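Local coordinates for ankyrin-repeat protein (Cryptosporidium parvum, PDB 2W4S), which probably binds RNA through the helical RNA-binding domain of the PHAX family, the part of the longer ankyrin-repeat protein described here, at residues D4-I9 / I33-S38; N12-G17 / E24-V29; M46-E49 / G53-T56; Y71-L76 / D80-Q85. All coordinates share one frame; numbering follows the deposited sequence.

Contact 1: D4-I9 / I33-S38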
loop_
_atom_site.group_PDB
_atom_site.type_symbol
_atom_site.label_atom_id
_atom_site.label_comp_id
_atom_site.label_asym_id
_atom_site.label_seq_id
_atom_site.Cartn_x
_atom_site.Cartn_y
_atom_site.Cartn_z
ATOM N N ASP C 4 -14.083 -9.520 -3.734
ATOM C CA ASP C 4 -13.890 -8.610 -4.905
ATOM C C ASP C 4 -14.536 -7.236 -4.691
ATOM O O ASP C 4 -15.220 -6.698 -5.568
ATOM C CB ASP C 4 -14.372 -9.253 -6.214
ATOM C CG ASP C 4 -13.703 -8.638 -7.447
ATOM O OD1 ASP C 4 -12.684 -9.215 -7.926
ATOM O OD2 ASP C 4 -14.183 -7.577 -7.923
ATOM N N THR C 5 -14.349 -6.695 -3.503
ATOM C CA THR C 5 -14.498 -5.269 -3.316
ATOM C C THR C 5 -13.258 -4.864 -2.535
ATOM O O THR C 5 -12.713 -3.785 -2.741
ATOM C CB THR C 5 -15.862 -4.871 -2.680
ATOM O OG1 THR C 5 -16.028 -3.446 -2.749
ATOM C CG2 THR C 5 -16.003 -5.368 -1.240
ATOM N N MET C 6 -12.800 -5.792 -1.691
ATOM C CA MET C 6 -11.484 -5.760 -1.067
ATOM C C MET C 6 -10.411 -5.964 -2.127
ATOM O O MET C 6 -9.258 -5.569 -1.945
ATOM C CB MET C 6 -11.373 -6.856 0.005
ATOM C CG MET C 6 -9.990 -7.000 0.692
ATOM S SD MET C 6 -9.229 -5.426 1.172
ATOM C CE MET C 6 -8.627 -5.789 2.820
ATOM N N GLU C 7 -10.787 -6.579 -3.240
ATOM C CA GLU C 7 -9.828 -6.803 -4.296
ATOM C C GLU C 7 -9.702 -5.597 -5.207
ATOM O O GLU C 7 -8.614 -5.341 -5.704
ATOM C CB GLU C 7 -10.123 -8.089 -5.067
ATOM C CG GLU C 7 -9.882 -9.355 -4.236
ATOM C CD GLU C 7 -10.212 -10.619 -4.999
ATOM O OE1 GLU C 7 -11.194 -10.581 -5.780
ATOM O OE2 GLU C 7 -9.499 -11.648 -4.822
ATOM N N SER C 8 -10.794 -4.859 -5.413
ATOM C CA SER C 8 -10.731 -3.572 -6.111
ATOM C C SER C 8 -9.767 -2.636 -5.384
ATOM O O SER C 8 -8.975 -1.919 -6.004
ATOM C CB SER C 8 -12.106 -2.888 -6.152
ATOM O OG SER C 8 -13.077 -3.725 -6.731
ATOM N N ILE C 9 -9.849 -2.662 -4.063
ATOM C CA ILE C 9 -9.081 -1.781 -3.214
ATOM C C ILE C 9 -7.618 -2.177 -3.201
ATOM O O ILE C 9 -6.737 -1.326 -3.347
ATOM C CB ILE C 9 -9.709 -1.733 -1.814
ATOM C CG1 ILE C 9 -11.089 -1.073 -1.924
ATOM C CG2 ILE C 9 -8.838 -0.961 -0.857
ATOM C CD1 ILE C 9 -12.090 -1.587 -0.966
ATOM N N ILE C 33 -2.749 -15.053 -7.397
ATOM C CA ILE C 33 -2.298 -15.357 -6.018
ATOM C C ILE C 33 -3.213 -14.864 -4.879
ATOM O O ILE C 33 -2.935 -15.167 -3.721
ATOM C CB ILE C 33 -0.826 -14.940 -5.763
ATOM C CG1 ILE C 33 -0.665 -13.403 -5.790
ATOM C CG2 ILE C 33 0.107 -15.620 -6.781
ATOM C CD1 ILE C 33 0.784 -12.929 -5.828
ATOM N N GLY C 34 -4.294 -14.139 -5.200
ATOM C CA GLY C 34 -5.175 -13.556 -4.164
ATOM C C GLY C 34 -4.713 -12.183 -3.646
ATOM O O GLY C 34 -3.527 -11.835 -3.752
ATOM N N SER C 35 -5.632 -11.392 -3.089
ATOM C CA SER C 35 -5.280 -10.035 -2.650
ATOM C C SER C 35 -4.324 -10.042 -1.464
ATOM O O SER C 35 -3.487 -9.150 -1.324
ATOM C CB SER C 35 -6.518 -9.174 -2.362
ATOM O OG SER C 35 -7.286 -9.719 -1.324
ATOM N N GLN C 36 -4.443 -11.079 -0.645
ATOM C CA GLN C 36 -3.544 -11.308 0.463
ATOM C C GLN C 36 -2.078 -11.435 0.027
ATOM O O GLN C 36 -1.247 -10.676 0.498
ATOM C CB GLN C 36 -4.006 -12.524 1.257
ATOM C CG GLN C 36 -3.559 -12.557 2.700
ATOM C CD GLN C 36 -4.455 -13.440 3.551
ATOM O OE1 GLN C 36 -5.594 -13.079 3.863
ATOM N NE2 GLN C 36 -3.944 -14.605 3.931
ATOM N N ARG C 37 -1.738 -12.356 -0.874
ATOM C CA ARG C 37 -0.319 -12.533 -1.266
ATOM C C ARG C 37 0.196 -11.365 -2.123
ATOM O O ARG C 37 1.369 -10.993 -2.034
ATOM C CB ARG C 37 -0.070 -13.910 -1.940
ATOM C CG ARG C 37 -0.315 -15.129 -1.005
ATOM C CD ARG C 37 -0.365 -16.455 -1.771
ATOM N NE ARG C 37 0.886 -17.230 -1.706
ATOM C CZ ARG C 37 1.021 -18.387 -1.043
ATOM N NH1 ARG C 37 -0.019 -18.922 -0.391
ATOM N NH2 ARG C 37 2.193 -19.024 -1.031
ATOM N N SER C 38 -0.694 -10.793 -2.936
ATOM C CA SER C 38 -0.434 -9.565 -3.688
ATOM C C SER C 38 0.049 -8.392 -2.802
ATOM O O SER C 38 1.048 -7.736 -3.119
ATOM C CB SER C 38 -1.689 -9.154 -4.427
ATOM O OG SER C 38 -1.936 -10.045 -5.484
#

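Contact 2: N12-G17 / E24-V29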
loop_
_atom_site.group_PDB
_atom_site.type_symbol
_atom_site.label_atom_id
_atom_site.label_comp_id
_atom_site.label_asym_id
_atom_site.label_seq_id
_atom_site.Cartn_x
_atom_site.Cartn_y
_atom_site.Cartn_z
ATOM N N ASN C 12 -6.184 -1.149 -6.694
ATOM C CA ASN C 12 -5.859 0.274 -6.777
ATOM C C ASN C 12 -4.716 0.684 -5.877
ATOM O O ASN C 12 -3.860 1.450 -6.298
ATOM C CB ASN C 12 -7.081 1.163 -6.478
ATOM C CG ASN C 12 -8.170 1.013 -7.507
ATOM O OD1 ASN C 12 -7.964 0.416 -8.561
ATOM N ND2 ASN C 12 -9.342 1.535 -7.206
ATOM N N THR C 13 -4.701 0.208 -4.637
ATOM C CA THR C 13 -3.564 0.479 -3.776
ATOM C C THR C 13 -2.251 0.065 -4.449
ATOM O O THR C 13 -1.307 0.865 -4.502
ATOM C CB THR C 13 -3.701 -0.249 -2.456
ATOM O OG1 THR C 13 -4.824 0.284 -1.753
ATOM C CG2 THR C 13 -2.427 -0.104 -1.599
ATOM N N ILE C 14 -2.181 -1.173 -4.944
ATOM C CA ILE C 14 -0.951 -1.663 -5.556
ATOM C C ILE C 14 -0.670 -0.849 -6.830
ATOM O O ILE C 14 0.467 -0.418 -7.073
ATOM C CB ILE C 14 -1.038 -3.189 -5.873
ATOM C CG1 ILE C 14 -1.332 -3.985 -4.576
ATOM C CG2 ILE C 14 0.207 -3.679 -6.567
ATOM C CD1 ILE C 14 -1.366 -5.471 -4.747
ATOM N N VAL C 15 -1.719 -0.625 -7.628
ATOM C CA VAL C 15 -1.572 0.126 -8.874
ATOM C C VAL C 15 -0.993 1.522 -8.624
ATOM O O VAL C 15 -0.027 1.914 -9.288
ATOM C CB VAL C 15 -2.901 0.193 -9.688
ATOM C CG1 VAL C 15 -2.844 1.266 -10.756
ATOM C CG2 VAL C 15 -3.207 -1.166 -10.329
ATOM N N THR C 16 -1.563 2.255 -7.660
ATOM C CA THR C 16 -1.063 3.569 -7.282
ATOM C C THR C 16 0.335 3.489 -6.665
ATOM O O THR C 16 1.194 4.304 -6.950
ATOM C CB THR C 16 -2.017 4.258 -6.292
ATOM O OG1 THR C 16 -3.278 4.508 -6.926
ATOM C CG2 THR C 16 -1.426 5.589 -5.775
ATOM N N GLY C 17 0.556 2.503 -5.816
ATOM C CA GLY C 17 1.836 2.345 -5.166
ATOM C C GLY C 17 2.991 2.040 -6.096
ATOM O O GLY C 17 4.104 2.490 -5.847
ATOM N N GLU C 24 -4.776 -4.086 -15.624
ATOM C CA GLU C 24 -4.914 -5.510 -15.972
ATOM C C GLU C 24 -3.749 -6.393 -15.550
ATOM O O GLU C 24 -3.979 -7.486 -15.033
ATOM C CB GLU C 24 -5.354 -5.754 -17.417
ATOM C CG GLU C 24 -6.807 -6.299 -17.497
ATOM C CD GLU C 24 -6.937 -7.830 -17.199
ATOM O OE1 GLU C 24 -7.516 -8.221 -16.152
ATOM O OE2 GLU C 24 -6.480 -8.657 -18.029
ATOM N N PHE C 25 -2.511 -5.923 -15.696
ATOM C CA PHE C 25 -1.385 -6.724 -15.203
ATOM C C PHE C 25 -1.468 -6.987 -13.695
ATOM O O PHE C 25 -1.185 -8.090 -13.233
ATOM C CB PHE C 25 -0.010 -6.147 -15.608
ATOM C CG PHE C 25 1.138 -6.720 -14.806
ATOM C CD1 PHE C 25 1.658 -7.981 -15.078
ATOM C CD2 PHE C 25 1.691 -5.991 -13.761
ATOM C CE1 PHE C 25 2.717 -8.488 -14.306
ATOM C CE2 PHE C 25 2.731 -6.491 -13.004
ATOM C CZ PHE C 25 3.241 -7.734 -13.270
ATOM N N ILE C 26 -1.869 -5.994 -12.923
ATOM C CA ILE C 26 -2.019 -6.221 -11.494
ATOM C C ILE C 26 -3.299 -7.021 -11.198
ATOM O O ILE C 26 -3.293 -7.891 -10.331
ATOM C CB ILE C 26 -1.911 -4.884 -10.695
ATOM C CG1 ILE C 26 -0.533 -4.255 -10.925
ATOM C CG2 ILE C 26 -2.204 -5.078 -9.220
ATOM C CD1 ILE C 26 0.635 -4.989 -10.273
ATOM N N ALA C 27 -4.384 -6.744 -11.923
ATOM C CA ALA C 27 -5.588 -7.599 -11.865
ATOM C C ALA C 27 -5.276 -9.106 -12.061
ATOM O O ALA C 27 -5.803 -9.963 -11.353
ATOM C CB ALA C 27 -6.619 -7.135 -12.879
ATOM N N ARG C 28 -4.409 -9.423 -13.017
ATOM C CA ARG C 28 -4.030 -10.813 -13.241
ATOM C C ARG C 28 -3.226 -11.405 -12.073
ATOM O O ARG C 28 -3.428 -12.562 -11.717
ATOM C CB ARG C 28 -3.385 -11.005 -14.627
ATOM C CG ARG C 28 -4.408 -10.753 -15.782
ATOM C CD ARG C 28 -3.876 -10.960 -17.203
ATOM N NE ARG C 28 -2.610 -10.273 -17.449
ATOM C CZ ARG C 28 -2.464 -9.098 -18.067
ATOM N NH1 ARG C 28 -3.508 -8.428 -18.528
ATOM N NH2 ARG C 28 -1.248 -8.573 -18.212
ATOM N N VAL C 29 -2.370 -10.617 -11.429
ATOM C CA VAL C 29 -1.663 -11.113 -10.231
ATOM C C VAL C 29 -2.626 -11.439 -9.087
ATOM O O VAL C 29 -2.537 -12.512 -8.479
ATOM C CB VAL C 29 -0.602 -10.123 -9.728
ATOM C CG1 VAL C 29 0.057 -10.638 -8.439
ATOM C CG2 VAL C 29 0.447 -9.863 -10.803
#

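Contact 3: M46-E49 / G53-T56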
loop_
_atom_site.group_PDB
_atom_site.type_symbol
_atom_site.label_atom_id
_atom_site.label_comp_id
_atom_site.label_asym_id
_atom_site.label_seq_id
_atom_site.Cartn_x
_atom_site.Cartn_y
_atom_site.Cartn_z
ATOM N N MET C 46 8.268 -2.592 -1.389
ATOM C CA MET C 46 8.494 -1.367 -0.593
ATOM C C MET C 46 9.666 -1.511 0.362
ATOM O O MET C 46 10.437 -0.577 0.496
ATOM C CB MET C 46 7.232 -0.924 0.147
ATOM C CG MET C 46 6.250 -0.107 -0.709
ATOM S SD MET C 46 4.825 0.621 0.170
ATOM C CE MET C 46 4.033 -0.851 0.873
ATOM N N LYS C 47 9.820 -2.682 0.995
ATOM C CA LYS C 47 10.950 -2.918 1.945
ATOM C C LYS C 47 12.287 -2.848 1.250
ATOM O O LYS C 47 13.238 -2.211 1.755
ATOM C CB LYS C 47 10.843 -4.261 2.658
ATOM C CG LYS C 47 9.721 -4.308 3.639
ATOM C CD LYS C 47 9.748 -5.544 4.482
ATOM C CE LYS C 47 8.570 -5.466 5.450
ATOM N NZ LYS C 47 8.682 -6.433 6.568
ATOM N N VAL C 48 12.335 -3.477 0.080
ATOM C CA VAL C 48 13.471 -3.393 -0.823
ATOM C C VAL C 48 13.758 -1.946 -1.214
ATOM O O VAL C 48 14.919 -1.524 -1.216
ATOM C CB VAL C 48 13.275 -4.271 -2.119
ATOM C CG1 VAL C 48 14.423 -4.052 -3.074
ATOM C CG2 VAL C 48 13.184 -5.738 -1.775
ATOM N N GLU C 49 12.716 -1.184 -1.558
ATOM C CA GLU C 49 12.920 0.220 -1.864
ATOM C C GLU C 49 13.456 0.958 -0.632
ATOM O O GLU C 49 14.387 1.752 -0.766
ATOM C CB GLU C 49 11.669 0.866 -2.447
ATOM C CG GLU C 49 11.332 0.352 -3.865
ATOM C CD GLU C 49 12.341 0.816 -4.922
ATOM O OE1 GLU C 49 12.284 1.995 -5.352
ATOM O OE2 GLU C 49 13.198 0.000 -5.325
ATOM N N GLY C 53 16.805 -0.001 -2.725
ATOM C CA GLY C 53 16.473 -0.474 -4.064
ATOM C C GLY C 53 17.291 -1.630 -4.605
ATOM O O GLY C 53 18.016 -2.297 -3.858
ATOM N N LEU C 54 17.148 -1.876 -5.910
ATOM C CA LEU C 54 18.011 -2.806 -6.659
ATOM C C LEU C 54 18.471 -2.087 -7.919
ATOM O O LEU C 54 17.827 -1.129 -8.363
ATOM C CB LEU C 54 17.266 -4.096 -7.060
ATOM C CG LEU C 54 16.671 -4.978 -5.946
ATOM C CD1 LEU C 54 15.632 -5.960 -6.487
ATOM C CD2 LEU C 54 17.752 -5.719 -5.158
ATOM N N LEU C 55 19.591 -2.538 -8.472
ATOM C CA LEU C 55 20.089 -2.024 -9.718
ATOM C C LEU C 55 19.435 -2.771 -10.870
ATOM O O LEU C 55 19.066 -3.945 -10.755
ATOM C CB LEU C 55 21.616 -2.182 -9.792
ATOM C CG LEU C 55 22.566 -1.061 -9.310
ATOM C CD1 LEU C 55 21.896 -0.033 -8.393
ATOM C CD2 LEU C 55 23.835 -1.638 -8.673
ATOM N N THR C 56 19.281 -2.072 -11.989
ATOM C CA THR C 56 19.002 -2.723 -13.260
ATOM C C THR C 56 20.188 -3.634 -13.604
ATOM O O THR C 56 21.259 -3.526 -12.996
ATOM C CB THR C 56 18.811 -1.674 -14.364
ATOM O OG1 THR C 56 19.952 -0.817 -14.413
ATOM C CG2 THR C 56 17.591 -0.838 -14.080
HETATM O O HOH W 1 15.278 -0.220 -6.925
#

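Contact 4: Y71-L76 / D80-Q85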
loop_
_atom_site.group_PDB
_atom_site.type_symbol
_atom_site.label_atom_id
_atom_site.label_comp_id
_atom_site.label_asym_id
_atom_site.label_seq_id
_atom_site.Cartn_x
_atom_site.Cartn_y
_atom_site.Cartn_z
ATOM N N TYR C 71 10.494 -8.547 -10.424
ATOM C CA TYR C 71 11.568 -9.434 -9.977
ATOM C C TYR C 71 11.092 -10.318 -8.809
ATOM O O TYR C 71 11.395 -11.485 -8.750
ATOM C CB TYR C 71 12.783 -8.574 -9.557
ATOM C CG TYR C 71 13.682 -9.243 -8.564
ATOM C CD1 TYR C 71 14.584 -10.202 -8.978
ATOM C CD2 TYR C 71 13.609 -8.943 -7.215
ATOM C CE1 TYR C 71 15.396 -10.864 -8.084
ATOM C CE2 TYR C 71 14.427 -9.584 -6.312
ATOM C CZ TYR C 71 15.322 -10.554 -6.762
ATOM O OH TYR C 71 16.156 -11.227 -5.899
ATOM N N LEU C 72 10.346 -9.744 -7.874
ATOM C CA LEU C 72 9.809 -10.485 -6.730
ATOM C C LEU C 72 8.759 -11.527 -7.118
ATOM O O LEU C 72 8.662 -12.584 -6.513
ATOM C CB LEU C 72 9.196 -9.494 -5.772
ATOM C CG LEU C 72 9.888 -9.226 -4.442
ATOM C CD1 LEU C 72 11.338 -9.683 -4.432
ATOM C CD2 LEU C 72 9.702 -7.753 -4.008
ATOM N N LEU C 73 7.974 -11.190 -8.128
ATOM C CA LEU C 73 6.905 -12.012 -8.631
ATOM C C LEU C 73 7.554 -13.188 -9.332
ATOM O O LEU C 73 7.139 -14.335 -9.170
ATOM C CB LEU C 73 6.090 -11.165 -9.602
ATOM C CG LEU C 73 4.814 -11.704 -10.237
ATOM C CD1 LEU C 73 3.778 -12.170 -9.182
ATOM C CD2 LEU C 73 4.204 -10.628 -11.147
ATOM N N LYS C 74 8.624 -12.882 -10.062
ATOM C CA LYS C 74 9.388 -13.880 -10.756
ATOM C C LYS C 74 10.078 -14.806 -9.763
ATOM O O LYS C 74 10.303 -15.986 -10.070
ATOM C CB LYS C 74 10.413 -13.234 -11.684
ATOM C CG LYS C 74 11.252 -14.266 -12.442
ATOM C CD LYS C 74 12.154 -13.619 -13.488
ATOM C CE LYS C 74 12.731 -14.673 -14.420
ATOM N NZ LYS C 74 14.057 -14.222 -14.971
ATOM N N GLN C 75 10.400 -14.276 -8.575
ATOM C CA GLN C 75 10.914 -15.099 -7.492
ATOM C C GLN C 75 9.858 -16.071 -6.978
ATOM O O GLN C 75 10.200 -17.161 -6.497
ATOM C CB GLN C 75 11.506 -14.257 -6.348
ATOM C CG GLN C 75 12.900 -13.722 -6.673
ATOM C CD GLN C 75 13.817 -14.807 -7.256
ATOM O OE1 GLN C 75 14.083 -14.845 -8.464
ATOM N NE2 GLN C 75 14.292 -15.702 -6.395
ATOM N N LEU C 76 8.586 -15.721 -7.134
ATOM C CA LEU C 76 7.529 -16.652 -6.744
ATOM C C LEU C 76 7.495 -17.872 -7.668
ATOM O O LEU C 76 7.226 -18.997 -7.222
ATOM C CB LEU C 76 6.166 -15.953 -6.633
ATOM C CG LEU C 76 5.963 -14.924 -5.498
ATOM C CD1 LEU C 76 4.511 -14.480 -5.503
ATOM C CD2 LEU C 76 6.267 -15.474 -4.127
ATOM N N ASP C 80 8.527 -22.024 -6.895
ATOM C CA ASP C 80 7.396 -22.915 -7.196
ATOM C C ASP C 80 6.074 -22.474 -6.564
ATOM O O ASP C 80 5.256 -23.304 -6.203
ATOM C CB ASP C 80 7.727 -24.383 -6.818
ATOM C CG ASP C 80 8.892 -24.962 -7.649
ATOM O OD1 ASP C 80 8.884 -24.774 -8.889
ATOM O OD2 ASP C 80 9.810 -25.620 -7.067
ATOM N N GLN C 81 5.873 -21.167 -6.428
ATOM C CA GLN C 81 4.658 -20.634 -5.785
ATOM C C GLN C 81 3.587 -20.309 -6.814
ATOM O O GLN C 81 2.394 -20.396 -6.544
ATOM C CB GLN C 81 4.982 -19.388 -4.956
ATOM C CG GLN C 81 5.672 -19.663 -3.633
ATOM C CD GLN C 81 4.959 -20.721 -2.847
ATOM O OE1 GLN C 81 3.802 -20.539 -2.445
ATOM N NE2 GLN C 81 5.626 -21.863 -2.644
ATOM N N ILE C 82 4.047 -19.944 -8.001
ATOM C CA ILE C 82 3.216 -19.627 -9.158
ATOM C C ILE C 82 3.691 -20.641 -10.192
ATOM O O ILE C 82 4.884 -20.856 -10.278
ATOM C CB ILE C 82 3.509 -18.175 -9.623
ATOM C CG1 ILE C 82 2.776 -17.199 -8.744
ATOM C CG2 ILE C 82 3.105 -17.915 -11.056
ATOM C CD1 ILE C 82 3.211 -15.744 -8.967
ATOM N N THR C 83 2.783 -21.263 -10.952
ATOM C CA THR C 83 3.176 -22.184 -12.043
ATOM C C THR C 83 3.658 -21.401 -13.262
ATOM O O THR C 83 3.418 -20.198 -13.366
ATOM C CB THR C 83 2.007 -23.047 -12.543
ATOM O OG1 THR C 83 1.056 -22.201 -13.202
ATOM C CG2 THR C 83 1.342 -23.835 -11.402
ATOM N N ILE C 84 4.313 -22.088 -14.197
ATOM C CA ILE C 84 4.746 -21.452 -15.452
ATOM C C ILE C 84 3.540 -20.956 -16.241
ATOM O O ILE C 84 3.533 -19.820 -16.681
ATOM C CB ILE C 84 5.594 -22.370 -16.373
ATOM C CG1 ILE C 84 6.939 -22.738 -15.735
ATOM C CG2 ILE C 84 5.826 -21.705 -17.712
ATOM C CD1 ILE C 84 7.810 -21.563 -15.365
ATOM N N GLN C 85 2.529 -21.799 -16.404
ATOM C CA GLN C 85 1.259 -21.375 -16.992
ATOM C C GLN C 85 0.692 -20.107 -16.339
ATOM O O GLN C 85 0.281 -19.193 -17.044
ATOM C CB GLN C 85 0.239 -22.497 -16.930
ATOM C CG GLN C 85 -0.016 -23.171 -18.266
ATOM C CD GLN C 85 1.247 -23.750 -18.930
ATOM O OE1 GLN C 85 1.863 -23.092 -19.781
ATOM N NE2 GLN C 85 1.620 -24.988 -18.558
#

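Contact 1: D4-I9 / I33-S38
Gly34 O, one residue before the Ser35 that meets Glu7 across this contact, accepts two bonds from a single residue: Ser38 N at 3.1 Å and Ser38 OG at 3.0 Å. The hydroxyl OG lies anti to the carbonyl carbon of Ser38 (chi1 -71°), which turns it back along the helix, and it arrives from well above the carbonyl plane. Serine suits a buried helix position of this kind, since it satisfies its own hydroxyl on the backbone. Glycine suits position 34, whose backbone angles (86/157°) would jam a CB against the preceding carbonyl O. Helix 24-50 is kinked here, and the N atoms of Ser35 and Gln36 lack their bonds to the preceding turn.

At this kink Ser35 faces helix 6-18. Toward Ser35 it is the CG methylene of Glu7 that packs, with Glu7 CG 3.9 Å from Ser35 CB and just as near the hydroxyl oxygen. Ser35 is small enough to let the backbones come within 5.8 Å, measured between Glu7 CA and Ser35 CA. Met6 adds a looser touch, its CG 4.3 Å from Ser35 OG.

This is a surface contact between the start of helix 6-18 and the kinked part of helix 24-50. Glu7 also rests on Ile30 and Ser35 on Val10, while Met6 packs against Met6 of the second subunit.

Contact 2: N12-G17 / E24-V29
Ile14 and Val15 of helix 6-18 close on Ile26 of helix 24-50, forming part of the apolar core between the two helices of a helical hairpin in this all-helical domain. The packing across the segments is purely one of branched aliphatic side chains. Ile26 is received by both partners through different atoms: its CG2 meets Ile14 CG2 at 3.8 Å, while its CB lies 4.0 Å from Val15 CG2. Ile26 CD1 also comes within 4.0 Å of Ile14 CG2, so one methyl of Ile14 touches two of Ile26. The side chains cross obliquely. Beta-branched residues suit this place, because a methyl fixed close to the backbone can fill a short gap; the nearest CA atoms, of Val15 and Ile26, are 6.9 Å apart. Ile26 is covered further by Phe69 of helix 65-78, and Ile14 by Tyr42 and Ser38 farther along helix 24-50.

Among the polar interactions, Thr16 OG1 bonds to Glu43 of the second subunit. Glu24 and Arg28, one turn apart, carry a salt bridge on the side of helix 24-50 turned from helix 6-18. Glu24 also pairs with Lys31 through OE1, and Arg28 NH2 bonds to Ile90 O, which ties this helix to helix 84-91. With NH1, NH2 and NE all hydrogen-bonded, the guanidinium is probably held firmly, one face towards Glu24 O and Phe25 CA. Arg28 NH1 gives Glu24 OE2 a bond of 3.0 Å at 154°, nearly in the guanidinium plane but from above the carboxylate.

Contact 3: M46-E49 / G53-T56
The flat groups here are the carboxylate of Glu49 and the peptide joining Gly53 to Leu54, their planes steeply inclined to each other. Val48 CG1 covers one face of the peptide, 4.1 Å from Gly53 C. A water lies in the peptide plane at the N-H edge, 2.7 Å from Leu54 N, whose proton it accepts. The water is also 2.6 Å from Glu49 OE2, to which it probably donates. Gly53 CA lies to one side of the carboxylate plane, 3.5 Å from Glu49 OE2. The other carboxylate oxygen, OE1, forms a salt bridge with Arg62, linking the helix end to the loop that holds Arg62. The bend of the glutamate at chi2, -69°, turns its acid group towards the loop although its CB points away from it.

Helix 24-50 ends in this region, and the chain leaving it is fastened to the last turns by one backbone bond, Gly53 N to Val48 O at 2.9 Å, between residues five apart in sequence. Its N-H angle is 148°. Glycine suits position 53 because it accommodates the positive phi (77°) of this exit. Val48 adds an apolar clasp: CG1 lies anti to its own backbone N and reaches Leu54 CG at 3.8 Å. Leucine suits this spot since its branched end also spans to Tyr71 of helix 65-78, and the backbone of Leu54 pairs with that of Lys63.

Contact 4: Y71-L76 / D80-Q85
A Schellman motif ends helix 65-78, and Leu76 O is the acceptor at its heart. Gln81 N bonds to it at 2.7 Å, with the donor nearly along the C=O axis and an N-H angle of 157°. Ile82 N adds a weak bond to the same oxygen at 3.4 Å. Asp80 supplies the positive phi, 65°, that reverses the chain, and its own N turns to Val77 O. The apolar touch that goes with the motif joins Leu76 CB to Gln81 CB at 4.0 Å, so the base of the glutamine packs here, while its bent chain carries the amide away.

Ile82 then folds inward. Its CD1 lies 3.6 Å from Leu73 CD1, the two side chains crossing at about a right angle, and 3.8 Å from Leu76 CB. A long, branched isoleucine suits this buried place, reaching two leucines on neighbouring turns and also Trp87 and Ile33. Thr83 N-caps the following helix through its OG1 to Glu86 N. Together these make a short interhelical connection between helices 65-78 and 84-91, a Schellman C-cap followed by a threonine N-cap.

How the contacts relate
Helix 24-50 is shared by contacts 1 to 3: contacts 1 and 2 pack helix 6-18 on its first part, and contact 3 closes the exit at its far end. Contact 4 joins helices 65-78 and 84-91 and touches helix 24-50 through side chains. Contact 2 falls within the sequence span of contact 1; contacts 3 and 4 follow in series. Centres of contacts 1 and 2 are about 9 Å apart, those of 1 and 3 about 23 Å, on opposite sides of the chain's centre. Contact 4, its centre about 16 Å from that of contact 2, meets contact 2 through Leu73, contact 1 where Ile33 packs on Ile82, and contact 3 through Tyr71. Helices 6-18 and 24-50 also face the second subunit.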